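Local coordinates for protein TarM (PDB 4X7R) that is a glycosyltransferase of the GT-B clan that binds uridine-5'-diphosphate and a sulfated glycan, at residues Phe5-Glu10 with Pro232-Thr237; His252-Asn255 with Gly260-Lys263; Asp392-Val397 with Asn458-Ala463. The protein carries 1 engineered substitution. All coordinates share one frame; numbering follows the deposited sequence.

Interaction 1: Phe5-Glu10 with Pro232-Thr237; sequences FMMVHE and PKMFNT. With SUS (2-deoxy-3,6-di-O-sulfo-2-(sulfoamino)-alpha-D-glucopyranose), chain C; BDP (beta-D-glucopyranuronic acid), chain B.
M7 and M234 make the apolar part of this contact. The methyl CE of M7 reaches the CB of M234 at 3.5 Å, and the SD of M7 lies 4.0 Å from the same CB. CE also touches K233 at CB, 4.3 Å away. The two methionine side chains run at a slant to each other. M7 bends at its last torsion (chi3 49°), which turns the methyl toward the helix. M234 offers only the base of its side chain, and its thioether end leads away. All three residues are buried.

The polar part runs through a bound sulfated glycan, and no hydrogen bond joins the two segments directly. H9 ND1 donates to O1S of the SUS sugar at 2.6 Å, with a bent N-H...O angle of 140°. This oxygen lies in the plane of the ring, at its edge. SUS C4 sits over the centre of one ring face, and E10 CB covers the opposite face near the rim. K233 NZ donates to O2S at 2.8 Å, so H9 and K233 grip two oxygens of one N-sulfo group of SUS. The amine also forms a salt bridge with a sulfate oxygen of the neighbouring IDS sugar, and S230 OG binds SUS as well. H9 and K233 thus belong to the glycan pocket seen in this crystal.

Strand 3-7 lies inside the parallel sheet, between strands 36-40 and 221-225. M7 also packs on V39 and on L211 of helix 203-214. K233 leans on L204 and C207, so that helix touches both segments.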
ATOM      1  N   PHE A   5       8.638  -2.184 -15.360  1.00 36.50           N
ATOM      2  CA  PHE A   5       7.660  -1.206 -14.872  1.00 35.56           C
ATOM      3  C   PHE A   5       6.661  -1.965 -14.041  1.00 37.06           C
ATOM      4  O   PHE A   5       5.990  -2.870 -14.530  1.00 36.87           O
ATOM      5  CB  PHE A   5       6.974  -0.462 -16.040  1.00 37.04           C
ATOM      6  CG  PHE A   5       7.950   0.245 -16.954  1.00 37.64           C
ATOM      7  CD1 PHE A   5       8.576  -0.440 -17.992  1.00 39.89           C
ATOM      8  CD2 PHE A   5       8.216   1.604 -16.798  1.00 38.46           C
ATOM      9  CE1 PHE A   5       9.481   0.217 -18.840  1.00 41.58           C
ATOM     10  CE2 PHE A   5       9.126   2.260 -17.637  1.00 41.67           C
ATOM     11  CZ  PHE A   5       9.749   1.561 -18.655  1.00 40.83           C
ATOM     12  N   MET A   6       6.624  -1.642 -12.762  1.00 33.35           N
ATOM     13  CA  MET A   6       5.838  -2.333 -11.752  1.00 31.55           C
ATOM     14  C   MET A   6       4.729  -1.450 -11.281  1.00 37.84           C
ATOM     15  O   MET A   6       4.975  -0.405 -10.705  1.00 38.78           O
ATOM     16  CB  MET A   6       6.745  -2.817 -10.608  1.00 32.87           C
ATOM     17  CG  MET A   6       7.940  -3.573 -11.110  1.00 36.14           C
ATOM     18  SD  MET A   6       9.060  -4.282  -9.874  1.00 39.06           S
ATOM     19  CE  MET A   6       9.236  -2.965  -8.702  1.00 34.85           C
ATOM     20  N   MET A   7       3.508  -1.867 -11.556  1.00 36.66           N
ATOM     21  CA  MET A   7       2.302  -1.092 -11.367  1.00 38.24           C
ATOM     22  C   MET A   7       1.516  -1.345 -10.132  1.00 37.60           C
ATOM     23  O   MET A   7       1.247  -2.494  -9.750  1.00 36.48           O
ATOM     24  CB  MET A   7       1.425  -1.219 -12.604  1.00 42.54           C
ATOM     25  CG  MET A   7       2.093  -0.658 -13.841  1.00 50.80           C
ATOM     26  SD  MET A   7       1.447  -1.491 -15.300  1.00 59.64           S
ATOM     27  CE  MET A   7      -0.258  -1.351 -14.993  1.00 55.84           C
ATOM     28  N   VAL A   8       1.169  -0.252  -9.487  1.00 31.25           N
ATOM     29  CA  VAL A   8       0.363  -0.224  -8.261  1.00 30.39           C
ATOM     30  C   VAL A   8      -0.462   1.079  -8.255  1.00 36.24           C
ATOM     31  O   VAL A   8      -0.117   2.041  -8.955  1.00 34.32           O
ATOM     32  CB  VAL A   8       1.284  -0.391  -7.012  1.00 33.49           C
ATOM     33  CG1 VAL A   8       2.180   0.836  -6.754  1.00 33.48           C
ATOM     34  CG2 VAL A   8       0.496  -0.762  -5.770  1.00 32.38           C
ATOM     35  N   HIS A   9      -1.547   1.111  -7.479  1.00 34.39           N
ATOM     36  CA  HIS A   9      -2.378   2.296  -7.358  1.00 34.56           C
ATOM     37  C   HIS A   9      -1.558   3.534  -6.955  1.00 36.67           C
ATOM     38  O   HIS A   9      -1.566   4.531  -7.679  1.00 37.69           O
ATOM     39  CB  HIS A   9      -3.487   2.030  -6.327  1.00 35.89           C
ATOM     40  CG  HIS A   9      -4.262   3.247  -5.958  1.00 39.83           C
ATOM     41  ND1 HIS A   9      -4.802   4.078  -6.927  1.00 41.04           N
ATOM     42  CD2 HIS A   9      -4.602   3.716  -4.734  1.00 42.49           C
ATOM     43  CE1 HIS A   9      -5.404   5.049  -6.266  1.00 41.13           C
ATOM     44  NE2 HIS A   9      -5.325   4.870  -4.946  1.00 42.22           N
ATOM     45  N   GLU A  10      -0.855   3.462  -5.810  1.00 30.63           N
ATOM     46  CA  GLU A  10      -0.096   4.575  -5.228  1.00 31.39           C
ATOM     47  C   GLU A  10       1.048   4.079  -4.381  1.00 36.81           C
ATOM     48  O   GLU A  10       1.117   2.885  -4.045  1.00 35.55           O
ATOM     49  CB  GLU A  10      -1.017   5.384  -4.284  1.00 33.89           C
ATOM     50  CG  GLU A  10      -1.368   4.668  -2.974  1.00 41.49           C
ATOM     51  CD  GLU A  10      -2.099   5.492  -1.930  1.00 56.17           C
ATOM     52  OE1 GLU A  10      -1.656   6.618  -1.610  1.00 45.75           O
ATOM     53  OE2 GLU A  10      -3.081   4.962  -1.372  1.00 49.43           O
ATOM     54  N   PRO A 232      -6.500  -4.080 -15.307  1.00 32.72           N
ATOM     55  CA  PRO A 232      -7.031  -3.601 -16.612  1.00 33.62           C
ATOM     56  C   PRO A 232      -6.196  -2.525 -17.306  1.00 36.19           C
ATOM     57  O   PRO A 232      -6.167  -2.515 -18.526  1.00 36.93           O
ATOM     58  CB  PRO A 232      -8.436  -3.077 -16.270  1.00 35.32           C
ATOM     59  CG  PRO A 232      -8.817  -3.827 -14.994  1.00 39.61           C
ATOM     60  CD  PRO A 232      -7.516  -3.913 -14.234  1.00 33.90           C
ATOM     61  N   LYS A 233      -5.487  -1.661 -16.559  1.00 32.34           N
ATOM     62  CA  LYS A 233      -4.610  -0.637 -17.179  1.00 32.29           C
ATOM     63  C   LYS A 233      -3.531  -1.276 -18.012  1.00 38.19           C
ATOM     64  O   LYS A 233      -3.336  -0.857 -19.157  1.00 38.57           O
ATOM     65  CB  LYS A 233      -4.015   0.323 -16.148  1.00 32.35           C
ATOM     66  CG  LYS A 233      -5.091   1.078 -15.389  1.00 35.33           C
ATOM     67  CD  LYS A 233      -4.529   1.766 -14.193  1.00 40.99           C
ATOM     68  CE  LYS A 233      -5.563   2.669 -13.585  1.00 50.80           C
ATOM     69  NZ  LYS A 233      -6.270   2.006 -12.466  1.00 48.41           N
ATOM     70  N   MET A 234      -2.868  -2.333 -17.463  1.00 34.04           N
ATOM     71  CA  MET A 234      -1.825  -3.063 -18.173  1.00 33.41           C
ATOM     72  C   MET A 234      -2.463  -3.930 -19.261  1.00 38.54           C
ATOM     73  O   MET A 234      -1.988  -3.934 -20.397  1.00 38.51           O
ATOM     74  CB  MET A 234      -1.004  -3.961 -17.206  1.00 34.50           C
ATOM     75  CG  MET A 234       0.087  -4.814 -17.914  1.00 36.52           C
ATOM     76  SD  MET A 234       0.863  -6.047 -16.849  1.00 39.15           S
ATOM     77  CE  MET A 234      -0.501  -7.211 -16.602  1.00 36.10           C
ATOM     78  N   PHE A 235      -3.485  -4.710 -18.890  1.00 35.51           N
ATOM     79  CA  PHE A 235      -4.157  -5.635 -19.796  1.00 36.28           C
ATOM     80  C   PHE A 235      -4.668  -4.976 -21.103  1.00 41.72           C
ATOM     81  O   PHE A 235      -4.452  -5.527 -22.175  1.00 43.14           O
ATOM     82  CB  PHE A 235      -5.287  -6.394 -19.072  1.00 37.72           C
ATOM     83  CG  PHE A 235      -5.809  -7.592 -19.842  1.00 40.80           C
ATOM     84  CD1 PHE A 235      -4.977  -8.675 -20.133  1.00 43.20           C
ATOM     85  CD2 PHE A 235      -7.131  -7.647 -20.264  1.00 44.84           C
ATOM     86  CE1 PHE A 235      -5.454  -9.776 -20.854  1.00 44.56           C
ATOM     87  CE2 PHE A 235      -7.616  -8.766 -20.960  1.00 48.88           C
ATOM     88  CZ  PHE A 235      -6.773  -9.822 -21.250  1.00 45.67           C
ATOM     89  N   ASN A 236      -5.317  -3.808 -21.004  1.00 38.85           N
ATOM     90  CA  ASN A 236      -5.900  -3.100 -22.156  1.00 39.81           C
ATOM     91  C   ASN A 236      -4.908  -2.358 -23.078  1.00 44.39           C
ATOM     92  O   ASN A 236      -5.346  -1.836 -24.107  1.00 46.31           O
ATOM     93  CB  ASN A 236      -7.001  -2.146 -21.693  1.00 36.93           C
ATOM     94  CG  ASN A 236      -8.170  -2.807 -21.004  1.00 58.94           C
ATOM     95  OD1 ASN A 236      -8.395  -4.006 -21.092  1.00 47.27           O
ATOM     96  ND2 ASN A 236      -8.949  -2.031 -20.292  1.00 58.91           N
ATOM     97  N   THR A 237      -3.603  -2.265 -22.727  1.00 38.97           N
ATOM     98  CA  THR A 237      -2.668  -1.555 -23.629  1.00 39.77           C
ATOM     99  C   THR A 237      -2.538  -2.302 -24.970  1.00 45.63           C
ATOM    100  O   THR A 237      -2.767  -3.508 -25.027  1.00 45.07           O
ATOM    101  CB  THR A 237      -1.282  -1.282 -23.016  1.00 41.53           C
ATOM    102  OG1 THR A 237      -0.514  -2.475 -23.048  1.00 44.30           O
ATOM    103  CG2 THR A 237      -1.321  -0.687 -21.634  1.00 33.25           C
TER
HETATM  104  N2  SUS C   3      -7.968   3.220  -9.408  0.82 46.80           N
HETATM  105  C1  SUS C   3      -9.564   3.892  -7.657  0.82 47.23           C
HETATM  106  S1  SUS C   3      -6.989   4.585  -9.947  0.82 44.61           S
HETATM  107  C2  SUS C   3      -8.189   3.321  -7.954  0.82 47.34           C
HETATM  108  S2  SUS C   3      -8.711   4.094  -2.159  0.82 61.23           S
HETATM  109  C3  SUS C   3      -8.026   1.949  -7.265  0.82 47.29           C
HETATM  110  O3  SUS C   3      -6.687   1.442  -7.448  0.82 46.38           O
HETATM  111  S3  SUS C   3      -6.490   0.181  -8.287  0.82 45.30           S
HETATM  112  C4  SUS C   3      -8.369   1.992  -5.769  0.82 48.63           C
HETATM  113  O4  SUS C   3      -8.406   0.641  -5.352  0.82 50.71           O
HETATM  114  C5  SUS C   3      -9.757   2.693  -5.548  0.82 49.37           C
HETATM  115  O5  SUS C   3      -9.761   3.987  -6.221  0.82 46.75           O
HETATM  116  C6  SUS C   3     -10.054   3.034  -4.089  0.82 51.86           C
HETATM  117  O6  SUS C   3      -9.009   3.873  -3.632  0.82 56.92           O
HETATM  118  O1S SUS C   3      -5.585   4.451  -9.363  0.82 44.75           O
HETATM  119  O2S SUS C   3      -6.978   4.531 -11.467  0.82 44.93           O
HETATM  120  O3S SUS C   3      -7.602   5.901  -9.472  0.82 49.27           O
HETATM  121  O4S SUS C   3      -7.379   4.843  -2.055  0.82 60.21           O
HETATM  122  O5S SUS C   3      -9.850   4.914  -1.547  0.82 62.17           O
HETATM  123  O6S SUS C   3      -8.591   2.747  -1.439  0.82 64.03           O
HETATM  124  O7S SUS C   3      -7.337  -0.907  -7.658  0.82 46.98           O
HETATM  125  O8S SUS C   3      -5.026  -0.262  -8.292  0.82 47.48           O
HETATM  126  O9S SUS C   3      -6.949   0.421  -9.721  0.82 47.02           O
HETATM  127  C1  BDP B   4      -7.807   0.511  -4.062  0.82 52.52           C
HETATM  128  C2  BDP B   4      -8.594  -0.560  -3.259  0.82 52.25           C
HETATM  129  C3  BDP B   4      -7.921  -0.831  -1.913  0.82 54.92           C
HETATM  130  C4  BDP B   4      -6.367  -1.060  -2.075  0.82 54.06           C
HETATM  131  C5  BDP B   4      -5.753   0.095  -2.938  0.82 54.47           C
HETATM  132  C6  BDP B   4      -4.236  -0.069  -3.169  0.82 56.43           C
HETATM  133  O2  BDP B   4      -9.923  -0.105  -3.048  0.82 50.00           O
HETATM  134  O3  BDP B   4      -8.548  -1.979  -1.299  0.82 56.44           O
HETATM  135  O4  BDP B   4      -5.788  -0.995  -0.774  0.82 55.26           O
HETATM  136  O5  BDP B   4      -6.425   0.149  -4.226  0.82 53.77           O
HETATM  137  O6A BDP B   4      -3.866  -0.980  -3.948  0.82 53.67           O
HETATM  138  O6B BDP B   4      -3.482   0.775  -2.625  0.82 59.01           O

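Interaction 2: His252-Asn255 with Gly260-Lys263; sequences HHEN and GAFK
H253 and F262 face each other in a single beta bridge, CA to CA 4.2 Å, where the loop between strand 243-247 and helix 264-271 folds back on itself. Two backbone bonds hold it. E254 N donates to A261 O at 2.7 Å, nearly straight at 175°, and K263 N donates to H252 O at 2.9 Å.

On one side H252, H253 and F262 form an aromatic cluster. The H252 and F262 rings meet rim to rim, almost coplanar at 8°, with H252 CD2 at 3.6 Å from F262 CD1. H253 approaches F262 obliquely, its CD2 near CE1. G260 O lies over the centre of one F262 face and also at the edge of the H253 ring. Q293 of helix 284-293 is hydrogen-bonded to H252 NE2 and H253 NE2, H253 ND1 to N251 OD1, and F294 adds another ring beside F262.

On the other side E254 CG stands anti to the carbonyl carbon (chi1 -86°) and lies against F262 O. A bend at chi2 then brings the carboxylate beside K263 CA and CG. E254 OE1 still lies 5.8 Å from K263 NZ. K263 occupies the N-cap position of helix 264-271. Its side chain passes H253 O, and the amine is hydrogen-bonded to N251 O and, weakly, to H253 O. The same amine reaches N255 OD1 at 2.8 Å, coming from above the amide's carbonyl plane.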
ATOM      1  N   HIS A 252      -6.521 -15.755  -3.105  1.00 35.43           N
ATOM      2  CA  HIS A 252      -7.499 -15.387  -4.127  1.00 32.82           C
ATOM      3  C   HIS A 252      -8.961 -15.666  -3.714  1.00 41.24           C
ATOM      4  O   HIS A 252      -9.885 -15.247  -4.411  1.00 40.80           O
ATOM      5  CB  HIS A 252      -7.151 -16.059  -5.453  1.00 31.27           C
ATOM      6  CG  HIS A 252      -7.190 -17.557  -5.363  1.00 33.89           C
ATOM      7  ND1 HIS A 252      -6.320 -18.256  -4.526  1.00 34.82           N
ATOM      8  CD2 HIS A 252      -8.001 -18.439  -5.991  1.00 34.82           C
ATOM      9  CE1 HIS A 252      -6.651 -19.531  -4.659  1.00 34.02           C
ATOM     10  NE2 HIS A 252      -7.657 -19.690  -5.535  1.00 34.68           N
ATOM     11  N   HIS A 253      -9.183 -16.362  -2.602  1.00 41.33           N
ATOM     12  CA  HIS A 253     -10.555 -16.573  -2.152  1.00 44.20           C
ATOM     13  C   HIS A 253     -11.005 -15.317  -1.407  1.00 50.81           C
ATOM     14  O   HIS A 253     -10.169 -14.597  -0.823  1.00 49.16           O
ATOM     15  CB  HIS A 253     -10.675 -17.763  -1.189  1.00 45.99           C
ATOM     16  CG  HIS A 253     -10.282 -19.073  -1.774  1.00 49.71           C
ATOM     17  ND1 HIS A 253      -8.956 -19.517  -1.737  1.00 50.82           N
ATOM     18  CD2 HIS A 253     -11.058 -20.053  -2.296  1.00 52.89           C
ATOM     19  CE1 HIS A 253      -8.961 -20.727  -2.278  1.00 50.93           C
ATOM     20  NE2 HIS A 253     -10.203 -21.097  -2.628  1.00 52.78           N
ATOM     21  N   GLU A 254     -12.326 -15.071  -1.407  1.00 50.31           N
ATOM     22  CA  GLU A 254     -12.916 -13.966  -0.662  1.00 51.24           C
ATOM     23  C   GLU A 254     -12.709 -14.217   0.836  1.00 55.77           C
ATOM     24  O   GLU A 254     -12.863 -15.349   1.321  1.00 54.76           O
ATOM     25  CB  GLU A 254     -14.417 -13.817  -0.973  1.00 53.89           C
ATOM     26  CG  GLU A 254     -14.694 -12.960  -2.195  1.00 66.94           C
ATOM     27  CD  GLU A 254     -14.733 -11.459  -1.989  1.00 89.83           C
ATOM     28  OE1 GLU A 254     -13.769 -10.891  -1.425  1.00 80.70           O
ATOM     29  OE2 GLU A 254     -15.719 -10.840  -2.444  1.00 95.52           O
ATOM     30  N   ASN A 255     -12.274 -13.166   1.533  1.00 54.42           N
ATOM     31  CA  ASN A 255     -12.021 -13.169   2.970  1.00 55.99           C
ATOM     32  C   ASN A 255     -13.334 -13.219   3.681  1.00 64.54           C
ATOM     33  O   ASN A 255     -14.311 -12.665   3.173  1.00 66.07           O
ATOM     34  CB  ASN A 255     -11.281 -11.900   3.383  1.00 56.62           C
ATOM     35  CG  ASN A 255      -9.982 -11.691   2.638  1.00 65.74           C
ATOM     36  OD1 ASN A 255      -9.231 -12.633   2.346  1.00 53.84           O
ATOM     37  ND2 ASN A 255      -9.673 -10.440   2.354  1.00 49.76           N
ATOM     38  N   GLY A 260     -17.218 -19.995  -0.532  1.00 66.08           N
ATOM     39  CA  GLY A 260     -16.111 -20.355  -1.405  1.00 64.43           C
ATOM     40  C   GLY A 260     -15.794 -19.350  -2.498  1.00 66.86           C
ATOM     41  O   GLY A 260     -14.870 -19.593  -3.292  1.00 66.88           O
ATOM     42  N   ALA A 261     -16.525 -18.189  -2.513  1.00 59.18           N
ATOM     43  CA  ALA A 261     -16.352 -17.088  -3.474  1.00 57.19           C
ATOM     44  C   ALA A 261     -14.883 -16.644  -3.679  1.00 55.69           C
ATOM     45  O   ALA A 261     -14.074 -16.708  -2.752  1.00 55.34           O
ATOM     46  CB  ALA A 261     -17.191 -15.885  -3.043  1.00 58.48           C
ATOM     47  N   PHE A 262     -14.573 -16.157  -4.878  1.00 48.93           N
ATOM     48  CA  PHE A 262     -13.253 -15.638  -5.243  1.00 46.27           C
ATOM     49  C   PHE A 262     -13.278 -14.127  -5.261  1.00 46.73           C
ATOM     50  O   PHE A 262     -14.302 -13.557  -5.607  1.00 46.36           O
ATOM     51  CB  PHE A 262     -12.839 -16.174  -6.624  1.00 47.74           C
ATOM     52  CG  PHE A 262     -12.646 -17.669  -6.614  1.00 49.65           C
ATOM     53  CD1 PHE A 262     -11.636 -18.252  -5.849  1.00 50.70           C
ATOM     54  CD2 PHE A 262     -13.489 -18.497  -7.337  1.00 53.13           C
ATOM     55  CE1 PHE A 262     -11.477 -19.628  -5.809  1.00 52.19           C
ATOM     56  CE2 PHE A 262     -13.322 -19.885  -7.301  1.00 57.33           C
ATOM     57  CZ  PHE A 262     -12.318 -20.440  -6.533  1.00 53.96           C
ATOM     58  N   LYS A 263     -12.161 -13.475  -4.894  1.00 41.49           N
ATOM     59  CA  LYS A 263     -12.045 -12.008  -4.937  1.00 41.36           C
ATOM     60  C   LYS A 263     -12.171 -11.591  -6.407  1.00 44.71           C
ATOM     61  O   LYS A 263     -11.584 -12.243  -7.266  1.00 44.01           O
ATOM     62  CB  LYS A 263     -10.692 -11.541  -4.370  1.00 42.56           C
ATOM     63  CG  LYS A 263     -10.487 -11.842  -2.890  1.00 44.83           C
ATOM     64  CD  LYS A 263      -9.155 -11.333  -2.396  1.00 47.69           C
ATOM     65  CE  LYS A 263      -9.142 -11.172  -0.893  1.00 56.85           C
ATOM     66  NZ  LYS A 263      -8.203 -12.113  -0.209  1.00 64.84           N
TER

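Interaction 3: Asp392-Val397 with Asn458-Ala463; sequences DFKLVV and NNDVLA
K394 and A463 make the packed part of this contact, in a Rossmann-like half of the GT-B fold. K394 lies just before strand 395-398 of the six-stranded parallel sheet, and A463 lies in the first turn of helix 460-477. Their CA atoms are 7.0 Å apart. The lysine CG stands opposite the backbone N (chi1 -174°), and the chain beyond it is fully extended. This straight shape carries the aliphatic part past the helix. CE rests on the methyl CB of A463 at 4.0 Å. Both residues are buried. L395 directs its CB toward the helix, but its CD2 stays 5.9 Å from A463 CB, and it packs instead on L456 and V457 of helix 446-457.

The solvent side is polar and rests on one residue, D460. It is exposed, and its carboxylate turns back to the end of the lysine. K394 NZ and D460 OD1 form a salt bridge, with the two side chains crossing at about a right angle. The amine meets OD1 at 2.8 Å from above the carboxylate plane. NZ also donates to V457 O and T317 O. Three oxygens thus grip the amine at the end of a buried chain. The V457 bond ties the amine to the C-terminal end of helix 446-457.

N459 is the N-cap of helix 460-477. Its OD1 accepts from L462 N at 3.1 Å, with an N-H...O angle of 159°.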
ATOM      1  N   ASP A 392      13.772  -6.254  20.085  1.00 72.28           N
ATOM      2  CA  ASP A 392      13.074  -6.160  21.367  1.00 73.72           C
ATOM      3  C   ASP A 392      12.131  -7.331  21.654  1.00 76.14           C
ATOM      4  O   ASP A 392      11.699  -7.475  22.793  1.00 77.12           O
ATOM      5  CB  ASP A 392      12.305  -4.828  21.466  1.00 76.49           C
ATOM      6  CG  ASP A 392      13.170  -3.581  21.498  1.00 89.89           C
ATOM      7  OD1 ASP A 392      14.189  -3.580  22.240  1.00 92.99           O
ATOM      8  OD2 ASP A 392      12.800  -2.581  20.828  1.00 92.25           O
ATOM      9  N   PHE A 393      11.787  -8.151  20.638  1.00 70.45           N
ATOM     10  CA  PHE A 393      10.852  -9.265  20.841  1.00 68.81           C
ATOM     11  C   PHE A 393      11.550 -10.596  21.093  1.00 72.74           C
ATOM     12  O   PHE A 393      12.589 -10.864  20.496  1.00 72.73           O
ATOM     13  CB  PHE A 393       9.863  -9.412  19.664  1.00 67.73           C
ATOM     14  CG  PHE A 393       9.251  -8.167  19.053  1.00 67.93           C
ATOM     15  CD1 PHE A 393       8.792  -7.125  19.855  1.00 71.44           C
ATOM     16  CD2 PHE A 393       9.038  -8.082  17.679  1.00 67.48           C
ATOM     17  CE1 PHE A 393       8.198  -5.990  19.286  1.00 71.78           C
ATOM     18  CE2 PHE A 393       8.436  -6.951  17.112  1.00 69.62           C
ATOM     19  CZ  PHE A 393       8.021  -5.911  17.916  1.00 69.13           C
ATOM     20  N   LYS A 394      10.971 -11.432  21.976  1.00 68.64           N
ATOM     21  CA  LYS A 394      11.457 -12.785  22.283  1.00 67.66           C
ATOM     22  C   LYS A 394      10.914 -13.751  21.196  1.00 68.16           C
ATOM     23  O   LYS A 394      11.599 -14.690  20.777  1.00 66.36           O
ATOM     24  CB  LYS A 394      10.986 -13.215  23.686  1.00 71.16           C
ATOM     25  CG  LYS A 394      11.560 -14.549  24.147  1.00 76.09           C
ATOM     26  CD  LYS A 394      11.500 -14.704  25.642  1.00 83.12           C
ATOM     27  CE  LYS A 394      12.288 -15.909  26.079  1.00 91.99           C
ATOM     28  NZ  LYS A 394      12.457 -15.941  27.553  1.00100.47           N
ATOM     29  N   LEU A 395       9.671 -13.488  20.751  1.00 63.20           N
ATOM     30  CA  LEU A 395       8.970 -14.222  19.704  1.00 60.43           C
ATOM     31  C   LEU A 395       7.931 -13.329  19.042  1.00 62.28           C
ATOM     32  O   LEU A 395       7.596 -12.256  19.551  1.00 62.42           O
ATOM     33  CB  LEU A 395       8.346 -15.544  20.212  1.00 60.50           C
ATOM     34  CG  LEU A 395       7.237 -15.430  21.252  1.00 66.30           C
ATOM     35  CD1 LEU A 395       5.914 -15.895  20.695  1.00 65.54           C
ATOM     36  CD2 LEU A 395       7.582 -16.218  22.466  1.00 69.65           C
ATOM     37  N   VAL A 396       7.430 -13.778  17.899  1.00 56.53           N
ATOM     38  CA  VAL A 396       6.428 -13.069  17.118  1.00 55.16           C
ATOM     39  C   VAL A 396       5.208 -13.980  16.953  1.00 58.13           C
ATOM     40  O   VAL A 396       5.313 -15.207  17.001  1.00 55.92           O
ATOM     41  CB  VAL A 396       7.043 -12.514  15.796  1.00 57.33           C
ATOM     42  CG1 VAL A 396       5.998 -12.246  14.722  1.00 55.82           C
ATOM     43  CG2 VAL A 396       7.875 -11.262  16.069  1.00 57.54           C
ATOM     44  N   VAL A 397       4.043 -13.365  16.838  1.00 55.53           N
ATOM     45  CA  VAL A 397       2.791 -14.083  16.736  1.00 55.38           C
ATOM     46  C   VAL A 397       2.013 -13.676  15.473  1.00 55.31           C
ATOM     47  O   VAL A 397       2.109 -12.522  15.029  1.00 54.84           O
ATOM     48  CB  VAL A 397       2.002 -13.885  18.055  1.00 62.08           C
ATOM     49  CG1 VAL A 397       1.568 -12.432  18.232  1.00 63.05           C
ATOM     50  CG2 VAL A 397       0.826 -14.830  18.153  1.00 61.93           C
ATOM     51  N   ASN A 458       8.771 -18.565  28.359  1.00 77.10           N
ATOM     52  CA  ASN A 458       9.337 -19.079  29.612  1.00 78.82           C
ATOM     53  C   ASN A 458      10.480 -20.090  29.433  1.00 83.47           C
ATOM     54  O   ASN A 458      10.866 -20.752  30.396  1.00 85.27           O
ATOM     55  CB  ASN A 458       8.227 -19.646  30.496  1.00 78.25           C
ATOM     56  CG  ASN A 458       7.349 -18.578  31.088  1.00100.24           C
ATOM     57  OD1 ASN A 458       7.731 -17.872  32.024  1.00 92.63           O
ATOM     58  ND2 ASN A 458       6.156 -18.429  30.550  1.00 93.65           N
ATOM     59  N   ASN A 459      11.037 -20.188  28.218  1.00 78.50           N
ATOM     60  CA  ASN A 459      12.147 -21.090  27.912  1.00 77.85           C
ATOM     61  C   ASN A 459      13.140 -20.360  26.996  1.00 82.49           C
ATOM     62  O   ASN A 459      12.925 -20.274  25.781  1.00 80.91           O
ATOM     63  CB  ASN A 459      11.628 -22.394  27.297  1.00 74.63           C
ATOM     64  CG  ASN A 459      12.609 -23.530  27.295  1.00 86.58           C
ATOM     65  OD1 ASN A 459      13.803 -23.359  27.041  1.00 79.67           O
ATOM     66  ND2 ASN A 459      12.108 -24.732  27.510  1.00 78.25           N
ATOM     67  N   ASP A 460      14.199 -19.790  27.605  1.00 80.53           N
ATOM     68  CA  ASP A 460      15.240 -19.005  26.936  1.00 79.62           C
ATOM     69  C   ASP A 460      16.017 -19.796  25.886  1.00 80.37           C
ATOM     70  O   ASP A 460      16.202 -19.294  24.776  1.00 78.07           O
ATOM     71  CB  ASP A 460      16.187 -18.350  27.957  1.00 84.05           C
ATOM     72  CG  ASP A 460      15.490 -17.475  28.983  1.00 98.50           C
ATOM     73  OD1 ASP A 460      15.050 -16.363  28.615  1.00 98.90           O
ATOM     74  OD2 ASP A 460      15.392 -17.899  30.158  1.00107.69           O
ATOM     75  N   VAL A 461      16.440 -21.033  26.224  1.00 77.28           N
ATOM     76  CA  VAL A 461      17.191 -21.921  25.327  1.00 75.99           C
ATOM     77  C   VAL A 461      16.377 -22.350  24.099  1.00 77.14           C
ATOM     78  O   VAL A 461      16.915 -22.335  22.993  1.00 75.53           O
ATOM     79  CB  VAL A 461      17.944 -23.090  26.045  1.00 81.27           C
ATOM     80  CG1 VAL A 461      17.001 -23.994  26.829  1.00 81.79           C
ATOM     81  CG2 VAL A 461      18.789 -23.910  25.072  1.00 79.90           C
ATOM     82  N   LEU A 462      15.083 -22.690  24.292  1.00 72.00           N
ATOM     83  CA  LEU A 462      14.188 -23.099  23.206  1.00 68.73           C
ATOM     84  C   LEU A 462      13.893 -21.927  22.268  1.00 70.38           C
ATOM     85  O   LEU A 462      13.902 -22.117  21.052  1.00 68.42           O
ATOM     86  CB  LEU A 462      12.884 -23.708  23.752  1.00 68.66           C
ATOM     87  CG  LEU A 462      11.999 -24.467  22.755  1.00 70.86           C
ATOM     88  CD1 LEU A 462      12.585 -25.838  22.410  1.00 70.41           C
ATOM     89  CD2 LEU A 462      10.593 -24.624  23.297  1.00 73.20           C
ATOM     90  N   ALA A 463      13.657 -20.722  22.831  1.00 66.61           N
ATOM     91  CA  ALA A 463      13.390 -19.506  22.062  1.00 65.00           C
ATOM     92  C   ALA A 463      14.576 -19.128  21.169  1.00 68.31           C
ATOM     93  O   ALA A 463      14.368 -18.703  20.027  1.00 67.88           O
ATOM     94  CB  ALA A 463      13.047 -18.359  22.996  1.00 67.01           C
TER

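How the interactions relate
The three contacts follow one another along the chain without interleaving. Interaction 1 joins strand 3-7 to helix 231-235 in the part built on the seven-stranded parallel sheet. Interaction 2 lies in the loop that leaves strand 243-247 of that same sheet. Their centres are 22 Å apart. Interaction 3 belongs to the other parallel sheet, of six strands, with its centre 42 Å from that of interaction 1 and 35 Å from that of interaction 2. The three cover both Rossmann-like halves of the GT-B fold. N255 of interaction 2 touches T330 and Y402, so its loop reaches the other half. Interaction 1 touches bound glycan, while the side chain of K263 is about 6 Å from 3YW.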